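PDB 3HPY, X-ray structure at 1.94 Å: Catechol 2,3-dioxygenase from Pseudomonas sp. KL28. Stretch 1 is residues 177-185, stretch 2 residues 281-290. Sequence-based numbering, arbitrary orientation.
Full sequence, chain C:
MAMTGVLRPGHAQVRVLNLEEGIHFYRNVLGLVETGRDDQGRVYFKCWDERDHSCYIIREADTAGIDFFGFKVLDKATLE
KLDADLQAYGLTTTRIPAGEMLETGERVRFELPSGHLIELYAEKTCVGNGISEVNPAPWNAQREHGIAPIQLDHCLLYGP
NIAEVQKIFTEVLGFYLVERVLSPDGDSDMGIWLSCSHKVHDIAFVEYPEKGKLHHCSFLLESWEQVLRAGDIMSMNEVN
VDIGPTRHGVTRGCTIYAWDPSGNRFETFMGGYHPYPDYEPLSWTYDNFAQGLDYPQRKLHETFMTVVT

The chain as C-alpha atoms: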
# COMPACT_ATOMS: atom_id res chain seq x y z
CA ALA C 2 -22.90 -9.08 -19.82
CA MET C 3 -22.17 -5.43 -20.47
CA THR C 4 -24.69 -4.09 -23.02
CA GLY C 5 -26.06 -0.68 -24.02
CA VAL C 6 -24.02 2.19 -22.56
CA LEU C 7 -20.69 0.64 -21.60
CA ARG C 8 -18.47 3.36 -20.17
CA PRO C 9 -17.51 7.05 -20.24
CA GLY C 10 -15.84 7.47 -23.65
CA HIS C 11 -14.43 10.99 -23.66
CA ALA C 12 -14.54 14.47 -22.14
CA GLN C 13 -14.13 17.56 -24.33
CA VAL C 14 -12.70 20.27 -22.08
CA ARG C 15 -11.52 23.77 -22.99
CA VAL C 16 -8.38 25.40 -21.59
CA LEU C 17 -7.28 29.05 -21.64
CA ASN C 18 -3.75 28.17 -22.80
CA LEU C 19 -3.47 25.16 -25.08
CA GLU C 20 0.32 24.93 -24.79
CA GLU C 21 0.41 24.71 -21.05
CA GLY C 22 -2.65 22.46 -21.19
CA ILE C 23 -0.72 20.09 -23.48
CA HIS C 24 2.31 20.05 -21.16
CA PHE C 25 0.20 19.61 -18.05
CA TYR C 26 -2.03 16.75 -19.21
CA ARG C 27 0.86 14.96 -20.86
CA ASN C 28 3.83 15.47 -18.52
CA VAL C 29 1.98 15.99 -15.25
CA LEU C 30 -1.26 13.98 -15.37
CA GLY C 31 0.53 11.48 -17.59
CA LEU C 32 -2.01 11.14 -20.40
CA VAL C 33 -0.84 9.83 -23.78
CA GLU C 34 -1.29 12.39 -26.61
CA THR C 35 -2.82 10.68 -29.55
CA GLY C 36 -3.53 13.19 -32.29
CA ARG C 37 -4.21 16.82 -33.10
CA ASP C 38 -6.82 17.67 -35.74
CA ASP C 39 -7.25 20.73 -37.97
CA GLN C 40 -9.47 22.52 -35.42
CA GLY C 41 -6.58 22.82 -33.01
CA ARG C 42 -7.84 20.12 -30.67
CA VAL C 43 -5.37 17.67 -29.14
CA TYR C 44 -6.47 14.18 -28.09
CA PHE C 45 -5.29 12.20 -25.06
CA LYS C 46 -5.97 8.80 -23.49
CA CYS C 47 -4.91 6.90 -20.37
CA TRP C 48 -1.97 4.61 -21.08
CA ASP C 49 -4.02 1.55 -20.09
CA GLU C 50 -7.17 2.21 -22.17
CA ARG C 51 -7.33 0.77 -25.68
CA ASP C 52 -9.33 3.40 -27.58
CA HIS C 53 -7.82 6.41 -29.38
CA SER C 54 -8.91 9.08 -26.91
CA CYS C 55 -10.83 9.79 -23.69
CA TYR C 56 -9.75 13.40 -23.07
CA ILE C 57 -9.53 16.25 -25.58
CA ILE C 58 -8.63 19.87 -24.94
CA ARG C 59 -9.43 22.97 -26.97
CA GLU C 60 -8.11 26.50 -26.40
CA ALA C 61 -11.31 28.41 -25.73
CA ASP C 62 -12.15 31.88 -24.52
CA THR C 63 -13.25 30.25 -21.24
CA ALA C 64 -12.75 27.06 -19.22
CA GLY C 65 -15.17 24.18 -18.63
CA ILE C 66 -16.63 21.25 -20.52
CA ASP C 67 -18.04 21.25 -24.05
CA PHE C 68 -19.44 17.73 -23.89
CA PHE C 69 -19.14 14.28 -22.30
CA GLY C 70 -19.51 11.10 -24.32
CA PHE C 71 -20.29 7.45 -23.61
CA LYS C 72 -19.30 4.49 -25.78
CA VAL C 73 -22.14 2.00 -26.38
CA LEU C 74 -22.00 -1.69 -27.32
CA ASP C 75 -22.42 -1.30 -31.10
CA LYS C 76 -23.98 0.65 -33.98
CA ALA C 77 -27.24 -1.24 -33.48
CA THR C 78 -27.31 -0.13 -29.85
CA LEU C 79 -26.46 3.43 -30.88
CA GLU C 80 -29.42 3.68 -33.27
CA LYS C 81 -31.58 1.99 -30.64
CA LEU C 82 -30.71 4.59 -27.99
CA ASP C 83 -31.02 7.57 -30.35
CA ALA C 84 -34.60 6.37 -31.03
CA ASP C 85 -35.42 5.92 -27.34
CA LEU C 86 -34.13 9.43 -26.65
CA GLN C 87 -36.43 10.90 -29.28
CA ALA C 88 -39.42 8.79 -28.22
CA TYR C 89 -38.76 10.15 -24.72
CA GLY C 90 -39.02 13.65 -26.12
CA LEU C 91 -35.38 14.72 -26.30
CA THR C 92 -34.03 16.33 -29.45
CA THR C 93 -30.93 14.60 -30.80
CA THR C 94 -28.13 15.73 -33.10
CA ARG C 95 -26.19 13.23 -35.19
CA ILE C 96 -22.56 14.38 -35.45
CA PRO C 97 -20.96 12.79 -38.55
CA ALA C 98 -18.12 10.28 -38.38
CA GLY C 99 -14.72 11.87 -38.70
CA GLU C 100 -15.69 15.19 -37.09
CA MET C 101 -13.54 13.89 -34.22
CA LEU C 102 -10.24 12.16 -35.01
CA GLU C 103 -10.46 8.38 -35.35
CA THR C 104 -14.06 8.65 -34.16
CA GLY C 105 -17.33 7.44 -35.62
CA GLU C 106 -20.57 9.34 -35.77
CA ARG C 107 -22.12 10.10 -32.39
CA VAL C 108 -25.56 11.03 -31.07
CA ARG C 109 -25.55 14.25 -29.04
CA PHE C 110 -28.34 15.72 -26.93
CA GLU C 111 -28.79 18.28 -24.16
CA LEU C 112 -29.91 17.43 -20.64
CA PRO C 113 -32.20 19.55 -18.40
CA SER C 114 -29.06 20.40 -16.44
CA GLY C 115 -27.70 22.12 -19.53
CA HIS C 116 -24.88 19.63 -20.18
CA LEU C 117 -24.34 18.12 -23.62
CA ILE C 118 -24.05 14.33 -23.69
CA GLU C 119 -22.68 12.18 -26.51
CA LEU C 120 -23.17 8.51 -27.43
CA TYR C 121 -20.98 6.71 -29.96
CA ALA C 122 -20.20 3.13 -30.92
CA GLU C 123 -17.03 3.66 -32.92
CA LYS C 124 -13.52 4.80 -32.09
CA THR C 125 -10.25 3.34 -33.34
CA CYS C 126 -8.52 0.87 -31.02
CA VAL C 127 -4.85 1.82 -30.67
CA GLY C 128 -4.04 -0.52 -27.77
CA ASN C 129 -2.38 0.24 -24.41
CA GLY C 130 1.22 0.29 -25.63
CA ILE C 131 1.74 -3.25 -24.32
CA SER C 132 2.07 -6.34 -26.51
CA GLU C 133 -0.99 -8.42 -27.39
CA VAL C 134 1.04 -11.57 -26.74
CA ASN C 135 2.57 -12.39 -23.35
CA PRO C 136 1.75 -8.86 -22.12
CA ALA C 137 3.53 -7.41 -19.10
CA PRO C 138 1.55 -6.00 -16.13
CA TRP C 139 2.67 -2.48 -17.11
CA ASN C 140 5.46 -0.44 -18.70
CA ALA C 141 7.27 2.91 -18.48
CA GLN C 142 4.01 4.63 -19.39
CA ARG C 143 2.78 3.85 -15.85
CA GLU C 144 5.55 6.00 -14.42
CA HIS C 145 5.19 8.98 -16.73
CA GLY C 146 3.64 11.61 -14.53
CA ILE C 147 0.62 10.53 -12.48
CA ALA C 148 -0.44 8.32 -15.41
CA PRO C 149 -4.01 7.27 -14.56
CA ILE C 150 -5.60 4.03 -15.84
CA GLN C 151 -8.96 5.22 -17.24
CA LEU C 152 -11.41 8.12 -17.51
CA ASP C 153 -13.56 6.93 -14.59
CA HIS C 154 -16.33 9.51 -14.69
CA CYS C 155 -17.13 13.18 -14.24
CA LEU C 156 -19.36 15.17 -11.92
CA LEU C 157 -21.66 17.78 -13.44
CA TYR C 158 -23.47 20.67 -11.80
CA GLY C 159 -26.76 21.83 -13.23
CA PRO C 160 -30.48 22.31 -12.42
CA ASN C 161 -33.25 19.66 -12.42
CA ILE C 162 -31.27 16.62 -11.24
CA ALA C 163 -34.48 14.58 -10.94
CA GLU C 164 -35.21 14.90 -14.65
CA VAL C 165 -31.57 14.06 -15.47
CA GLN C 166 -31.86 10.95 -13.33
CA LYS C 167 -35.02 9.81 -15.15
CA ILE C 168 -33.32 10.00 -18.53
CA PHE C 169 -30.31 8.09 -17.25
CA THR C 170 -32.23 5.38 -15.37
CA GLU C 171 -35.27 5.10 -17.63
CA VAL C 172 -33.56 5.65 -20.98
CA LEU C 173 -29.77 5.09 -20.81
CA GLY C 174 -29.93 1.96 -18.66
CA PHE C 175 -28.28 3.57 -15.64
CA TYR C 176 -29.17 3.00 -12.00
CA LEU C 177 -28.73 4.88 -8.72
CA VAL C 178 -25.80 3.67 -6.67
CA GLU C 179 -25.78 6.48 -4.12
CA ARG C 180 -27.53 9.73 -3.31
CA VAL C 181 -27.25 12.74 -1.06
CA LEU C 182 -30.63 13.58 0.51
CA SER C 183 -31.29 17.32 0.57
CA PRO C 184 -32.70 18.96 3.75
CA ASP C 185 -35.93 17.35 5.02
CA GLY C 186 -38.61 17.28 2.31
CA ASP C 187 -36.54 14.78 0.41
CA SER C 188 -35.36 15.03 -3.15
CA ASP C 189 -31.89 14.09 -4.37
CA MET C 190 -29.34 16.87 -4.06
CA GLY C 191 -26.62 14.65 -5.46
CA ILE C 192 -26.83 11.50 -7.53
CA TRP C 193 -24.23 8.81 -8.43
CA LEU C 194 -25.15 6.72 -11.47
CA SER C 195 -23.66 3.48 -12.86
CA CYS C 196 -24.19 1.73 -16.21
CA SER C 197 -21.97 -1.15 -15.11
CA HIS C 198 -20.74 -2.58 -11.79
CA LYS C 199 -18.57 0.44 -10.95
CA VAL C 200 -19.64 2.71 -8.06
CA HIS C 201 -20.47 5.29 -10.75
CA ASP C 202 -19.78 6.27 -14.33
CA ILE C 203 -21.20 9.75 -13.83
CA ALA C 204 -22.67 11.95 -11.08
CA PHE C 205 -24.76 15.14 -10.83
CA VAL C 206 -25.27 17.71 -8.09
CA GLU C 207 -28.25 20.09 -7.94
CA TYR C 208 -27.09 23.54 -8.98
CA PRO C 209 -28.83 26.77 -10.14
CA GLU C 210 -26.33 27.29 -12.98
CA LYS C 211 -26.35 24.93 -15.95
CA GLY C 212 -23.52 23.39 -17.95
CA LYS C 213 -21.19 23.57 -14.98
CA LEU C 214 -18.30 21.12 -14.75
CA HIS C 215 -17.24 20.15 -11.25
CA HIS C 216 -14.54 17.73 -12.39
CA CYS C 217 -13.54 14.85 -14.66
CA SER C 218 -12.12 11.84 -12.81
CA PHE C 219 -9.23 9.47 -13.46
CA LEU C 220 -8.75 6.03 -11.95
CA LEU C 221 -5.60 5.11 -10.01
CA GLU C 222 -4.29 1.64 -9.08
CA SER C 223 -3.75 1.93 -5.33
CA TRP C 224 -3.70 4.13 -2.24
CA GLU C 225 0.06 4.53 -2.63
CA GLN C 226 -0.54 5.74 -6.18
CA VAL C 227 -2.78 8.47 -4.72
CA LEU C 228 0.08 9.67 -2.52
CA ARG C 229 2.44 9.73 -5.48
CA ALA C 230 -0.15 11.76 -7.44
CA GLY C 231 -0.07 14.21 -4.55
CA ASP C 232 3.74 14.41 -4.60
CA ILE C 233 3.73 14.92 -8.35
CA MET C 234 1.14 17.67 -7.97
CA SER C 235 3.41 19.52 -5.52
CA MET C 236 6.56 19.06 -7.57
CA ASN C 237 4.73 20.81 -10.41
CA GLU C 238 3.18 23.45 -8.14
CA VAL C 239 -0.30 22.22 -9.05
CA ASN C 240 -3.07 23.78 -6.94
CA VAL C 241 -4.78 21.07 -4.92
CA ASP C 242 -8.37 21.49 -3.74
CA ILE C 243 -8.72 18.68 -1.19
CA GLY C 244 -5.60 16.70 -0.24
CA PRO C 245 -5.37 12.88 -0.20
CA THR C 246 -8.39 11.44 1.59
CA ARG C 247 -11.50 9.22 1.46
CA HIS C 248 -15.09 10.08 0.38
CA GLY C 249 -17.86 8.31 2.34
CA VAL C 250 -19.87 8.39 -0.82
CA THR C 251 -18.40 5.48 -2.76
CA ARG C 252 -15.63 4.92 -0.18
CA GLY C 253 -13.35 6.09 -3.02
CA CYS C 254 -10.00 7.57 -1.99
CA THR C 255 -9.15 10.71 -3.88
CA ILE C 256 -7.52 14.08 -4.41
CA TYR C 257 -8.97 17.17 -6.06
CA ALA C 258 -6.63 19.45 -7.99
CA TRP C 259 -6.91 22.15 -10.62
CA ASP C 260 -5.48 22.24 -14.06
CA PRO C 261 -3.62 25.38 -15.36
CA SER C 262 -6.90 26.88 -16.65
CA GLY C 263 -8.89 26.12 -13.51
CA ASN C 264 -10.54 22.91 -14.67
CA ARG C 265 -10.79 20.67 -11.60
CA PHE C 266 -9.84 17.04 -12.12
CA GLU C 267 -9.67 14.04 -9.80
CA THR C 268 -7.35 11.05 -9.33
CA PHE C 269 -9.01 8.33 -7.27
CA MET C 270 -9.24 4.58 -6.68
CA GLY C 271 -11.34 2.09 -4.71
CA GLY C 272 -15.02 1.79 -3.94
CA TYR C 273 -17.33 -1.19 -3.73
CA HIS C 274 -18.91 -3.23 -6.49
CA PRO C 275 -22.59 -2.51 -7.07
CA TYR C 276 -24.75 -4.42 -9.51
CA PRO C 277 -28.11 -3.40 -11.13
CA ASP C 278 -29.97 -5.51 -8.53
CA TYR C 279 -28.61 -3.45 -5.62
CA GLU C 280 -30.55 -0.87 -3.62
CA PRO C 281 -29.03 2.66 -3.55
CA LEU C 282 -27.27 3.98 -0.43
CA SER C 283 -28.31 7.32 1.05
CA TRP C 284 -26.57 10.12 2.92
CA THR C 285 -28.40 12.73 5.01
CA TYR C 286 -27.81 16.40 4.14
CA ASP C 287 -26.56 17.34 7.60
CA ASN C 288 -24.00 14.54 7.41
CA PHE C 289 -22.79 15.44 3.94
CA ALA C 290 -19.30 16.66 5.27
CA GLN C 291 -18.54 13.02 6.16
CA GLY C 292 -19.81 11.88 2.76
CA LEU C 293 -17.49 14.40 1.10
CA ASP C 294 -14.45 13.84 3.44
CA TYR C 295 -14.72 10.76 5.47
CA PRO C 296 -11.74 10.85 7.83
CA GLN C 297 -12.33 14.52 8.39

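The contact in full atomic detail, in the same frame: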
# COMPACT_ATOMS: atom_id res chain seq x y z
N LEU C 177 -29.25 4.14 -9.87
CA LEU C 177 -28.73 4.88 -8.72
C LEU C 177 -27.89 4.02 -7.80
O LEU C 177 -28.36 3.00 -7.28
CB LEU C 177 -29.88 5.47 -7.90
CG LEU C 177 -29.83 6.97 -7.59
CD1 LEU C 177 -30.92 7.32 -6.58
CD2 LEU C 177 -28.48 7.33 -7.05
N VAL C 178 -26.65 4.43 -7.57
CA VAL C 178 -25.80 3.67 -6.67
C VAL C 178 -25.85 4.38 -5.32
O VAL C 178 -26.02 3.75 -4.29
CB VAL C 178 -24.34 3.60 -7.17
CG1 VAL C 178 -23.52 2.77 -6.21
CG2 VAL C 178 -24.28 3.01 -8.58
N GLU C 179 -25.72 5.70 -5.35
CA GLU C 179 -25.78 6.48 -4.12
C GLU C 179 -26.38 7.86 -4.31
O GLU C 179 -26.33 8.43 -5.41
CB GLU C 179 -24.38 6.64 -3.51
CG GLU C 179 -23.89 5.46 -2.70
CD GLU C 179 -22.69 5.83 -1.85
OE1 GLU C 179 -22.78 6.86 -1.14
OE2 GLU C 179 -21.68 5.10 -1.87
N ARG C 180 -26.94 8.41 -3.24
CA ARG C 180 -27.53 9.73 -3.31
C ARG C 180 -27.39 10.53 -2.03
O ARG C 180 -27.33 9.98 -0.92
CB ARG C 180 -29.01 9.64 -3.68
CG ARG C 180 -29.87 8.93 -2.65
CD ARG C 180 -31.24 8.58 -3.24
NE ARG C 180 -31.86 7.50 -2.49
CZ ARG C 180 -32.92 6.81 -2.89
NH1 ARG C 180 -33.49 7.08 -4.06
NH2 ARG C 180 -33.38 5.83 -2.13
N VAL C 181 -27.34 11.84 -2.19
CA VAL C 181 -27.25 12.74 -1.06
C VAL C 181 -28.63 13.38 -0.88
O VAL C 181 -29.07 14.14 -1.74
CB VAL C 181 -26.19 13.82 -1.30
CG1 VAL C 181 -26.26 14.88 -0.22
CG2 VAL C 181 -24.81 13.18 -1.33
N LEU C 182 -29.30 13.04 0.22
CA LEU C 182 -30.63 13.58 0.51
C LEU C 182 -30.52 15.04 0.92
O LEU C 182 -29.75 15.39 1.81
CB LEU C 182 -31.31 12.81 1.64
CG LEU C 182 -32.04 11.50 1.34
CD1 LEU C 182 -31.11 10.52 0.66
CD2 LEU C 182 -32.58 10.91 2.63
N SER C 183 -31.29 15.90 0.25
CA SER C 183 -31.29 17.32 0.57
C SER C 183 -32.08 17.50 1.87
O SER C 183 -32.76 16.59 2.32
CB SER C 183 -31.95 18.10 -0.56
OG SER C 183 -33.29 17.69 -0.76
N PRO C 184 -31.98 18.69 2.50
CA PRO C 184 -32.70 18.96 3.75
C PRO C 184 -34.09 18.34 3.74
O PRO C 184 -34.69 18.17 2.67
CB PRO C 184 -32.74 20.49 3.78
CG PRO C 184 -31.41 20.84 3.20
CD PRO C 184 -31.27 19.89 2.03
N ASP C 185 -34.61 17.98 4.91
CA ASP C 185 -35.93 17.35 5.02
C ASP C 185 -36.90 17.86 3.94
O ASP C 185 -36.92 19.05 3.61
CB ASP C 185 -36.52 17.58 6.42
CG ASP C 185 -37.64 16.61 6.74
OD1 ASP C 185 -38.74 16.74 6.15
OD2 ASP C 185 -37.42 15.71 7.59
N PRO C 281 -29.92 1.50 -3.76
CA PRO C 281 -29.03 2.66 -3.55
C PRO C 281 -28.78 3.01 -2.09
O PRO C 281 -29.62 2.76 -1.23
CB PRO C 281 -29.74 3.77 -4.32
CG PRO C 281 -31.19 3.42 -4.14
CD PRO C 281 -31.21 1.92 -4.34
N LEU C 282 -27.61 3.58 -1.80
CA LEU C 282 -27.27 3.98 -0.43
C LEU C 282 -27.61 5.46 -0.32
O LEU C 282 -27.55 6.19 -1.30
CB LEU C 282 -25.78 3.77 -0.16
CG LEU C 282 -25.26 2.35 -0.38
CD1 LEU C 282 -23.75 2.31 -0.14
CD2 LEU C 282 -25.99 1.40 0.56
N SER C 283 -27.96 5.92 0.88
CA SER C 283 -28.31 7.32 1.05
C SER C 283 -27.52 8.03 2.15
O SER C 283 -27.15 7.42 3.16
CB SER C 283 -29.80 7.45 1.35
OG SER C 283 -30.59 6.88 0.32
N TRP C 284 -27.27 9.31 1.94
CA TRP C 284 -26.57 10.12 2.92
C TRP C 284 -27.47 11.30 3.27
O TRP C 284 -28.07 11.91 2.39
CB TRP C 284 -25.24 10.63 2.35
CG TRP C 284 -24.20 9.55 2.22
CD1 TRP C 284 -24.15 8.57 1.27
CD2 TRP C 284 -23.10 9.31 3.10
NE1 TRP C 284 -23.09 7.73 1.51
CE2 TRP C 284 -22.43 8.16 2.63
CE3 TRP C 284 -22.62 9.95 4.25
CZ2 TRP C 284 -21.30 7.64 3.27
CZ3 TRP C 284 -21.49 9.43 4.89
CH2 TRP C 284 -20.84 8.28 4.39
N THR C 285 -27.58 11.61 4.56
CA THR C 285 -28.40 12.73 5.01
C THR C 285 -27.66 14.03 4.69
O THR C 285 -26.43 14.06 4.65
CB THR C 285 -28.64 12.67 6.52
OG1 THR C 285 -27.38 12.64 7.20
CG2 THR C 285 -29.42 11.42 6.87
N TYR C 286 -28.41 15.11 4.47
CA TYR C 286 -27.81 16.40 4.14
C TYR C 286 -26.88 16.92 5.24
O TYR C 286 -25.78 17.38 4.95
CB TYR C 286 -28.90 17.46 3.89
CG TYR C 286 -28.36 18.84 3.55
CD1 TYR C 286 -27.88 19.13 2.27
CD2 TYR C 286 -28.32 19.85 4.51
CE1 TYR C 286 -27.39 20.40 1.95
CE2 TYR C 286 -27.82 21.12 4.21
CZ TYR C 286 -27.36 21.39 2.93
OH TYR C 286 -26.88 22.64 2.62
N ASP C 287 -27.34 16.84 6.48
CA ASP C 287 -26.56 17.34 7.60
C ASP C 287 -25.23 16.61 7.72
O ASP C 287 -24.22 17.20 8.14
CB ASP C 287 -27.36 17.22 8.91
CG ASP C 287 -27.29 15.83 9.52
OD1 ASP C 287 -26.25 15.50 10.13
OD2 ASP C 287 -28.27 15.07 9.39
N ASN C 288 -25.21 15.35 7.32
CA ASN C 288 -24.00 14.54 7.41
C ASN C 288 -23.20 14.51 6.10
O ASN C 288 -22.33 13.67 5.91
CB ASN C 288 -24.37 13.11 7.81
CG ASN C 288 -23.21 12.36 8.41
OD1 ASN C 288 -22.53 11.60 7.72
ND2 ASN C 288 -22.97 12.57 9.70
N PHE C 289 -23.47 15.45 5.21
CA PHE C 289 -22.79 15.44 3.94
C PHE C 289 -21.25 15.75 4.00
O PHE C 289 -20.52 15.35 3.09
CB PHE C 289 -23.64 16.34 3.01
CG PHE C 289 -23.08 16.54 1.64
CD1 PHE C 289 -22.93 15.48 0.71
CD2 PHE C 289 -22.63 17.80 1.30
CE1 PHE C 289 -22.35 15.71 -0.57
CE2 PHE C 289 -22.05 18.06 0.04
CZ PHE C 289 -21.89 17.01 -0.90
N ALA C 290 -20.75 16.38 5.08
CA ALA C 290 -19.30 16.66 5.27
C ALA C 290 -18.51 15.34 5.34
O ALA C 290 -17.39 15.23 4.84
CB ALA C 290 -19.07 17.45 6.58

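Strand 282-284 runs parallel to strand 177-182, with Glu179, Arg180 and Val181 paired to Leu282, Ser283 and Trp284. Pro281 opens the contact: its CB sits 4.0 Å from Leu177 CB, its CG lies over one face of the Arg180 guanidinium, 3.8 Å from Arg180 NH2, and Pro281 CA makes a CA-H...O contact with Val178 O (3.3 Å). Leu282 uses both backbone polar groups, N donating to Val178 O (3.0 Å) and O accepting from Arg180 N (3.0 Å), while its CB packs 3.6 Å from Glu179 CG. Ser283 turns to the other face of the sheet together with Arg180, whose NE donates an almost straight hydrogen bond to Ser283 OG (3.1 Å, 177°). Trp284 continues the ladder, from its N to Arg180 O (2.9 Å) and from Leu182 N to its O (2.7 Å). On the face shared with Glu179 and Val181, its NE1 reaches Glu179 OE1 at 2.8 Å, but the 126° angle makes this bond weak. Thr285 CB points away. Tyr286 N stands 3.0 Å from Leu182 O with an angle too poor for a hydrogen bond; its ring receives Pro184 over one face, Pro184 CG lying 3.6 Å from the ring centroid. Phe289 closes the type I turn that begins at Tyr286, and its CD1 meets Val181 CG1 at 3.5 Å.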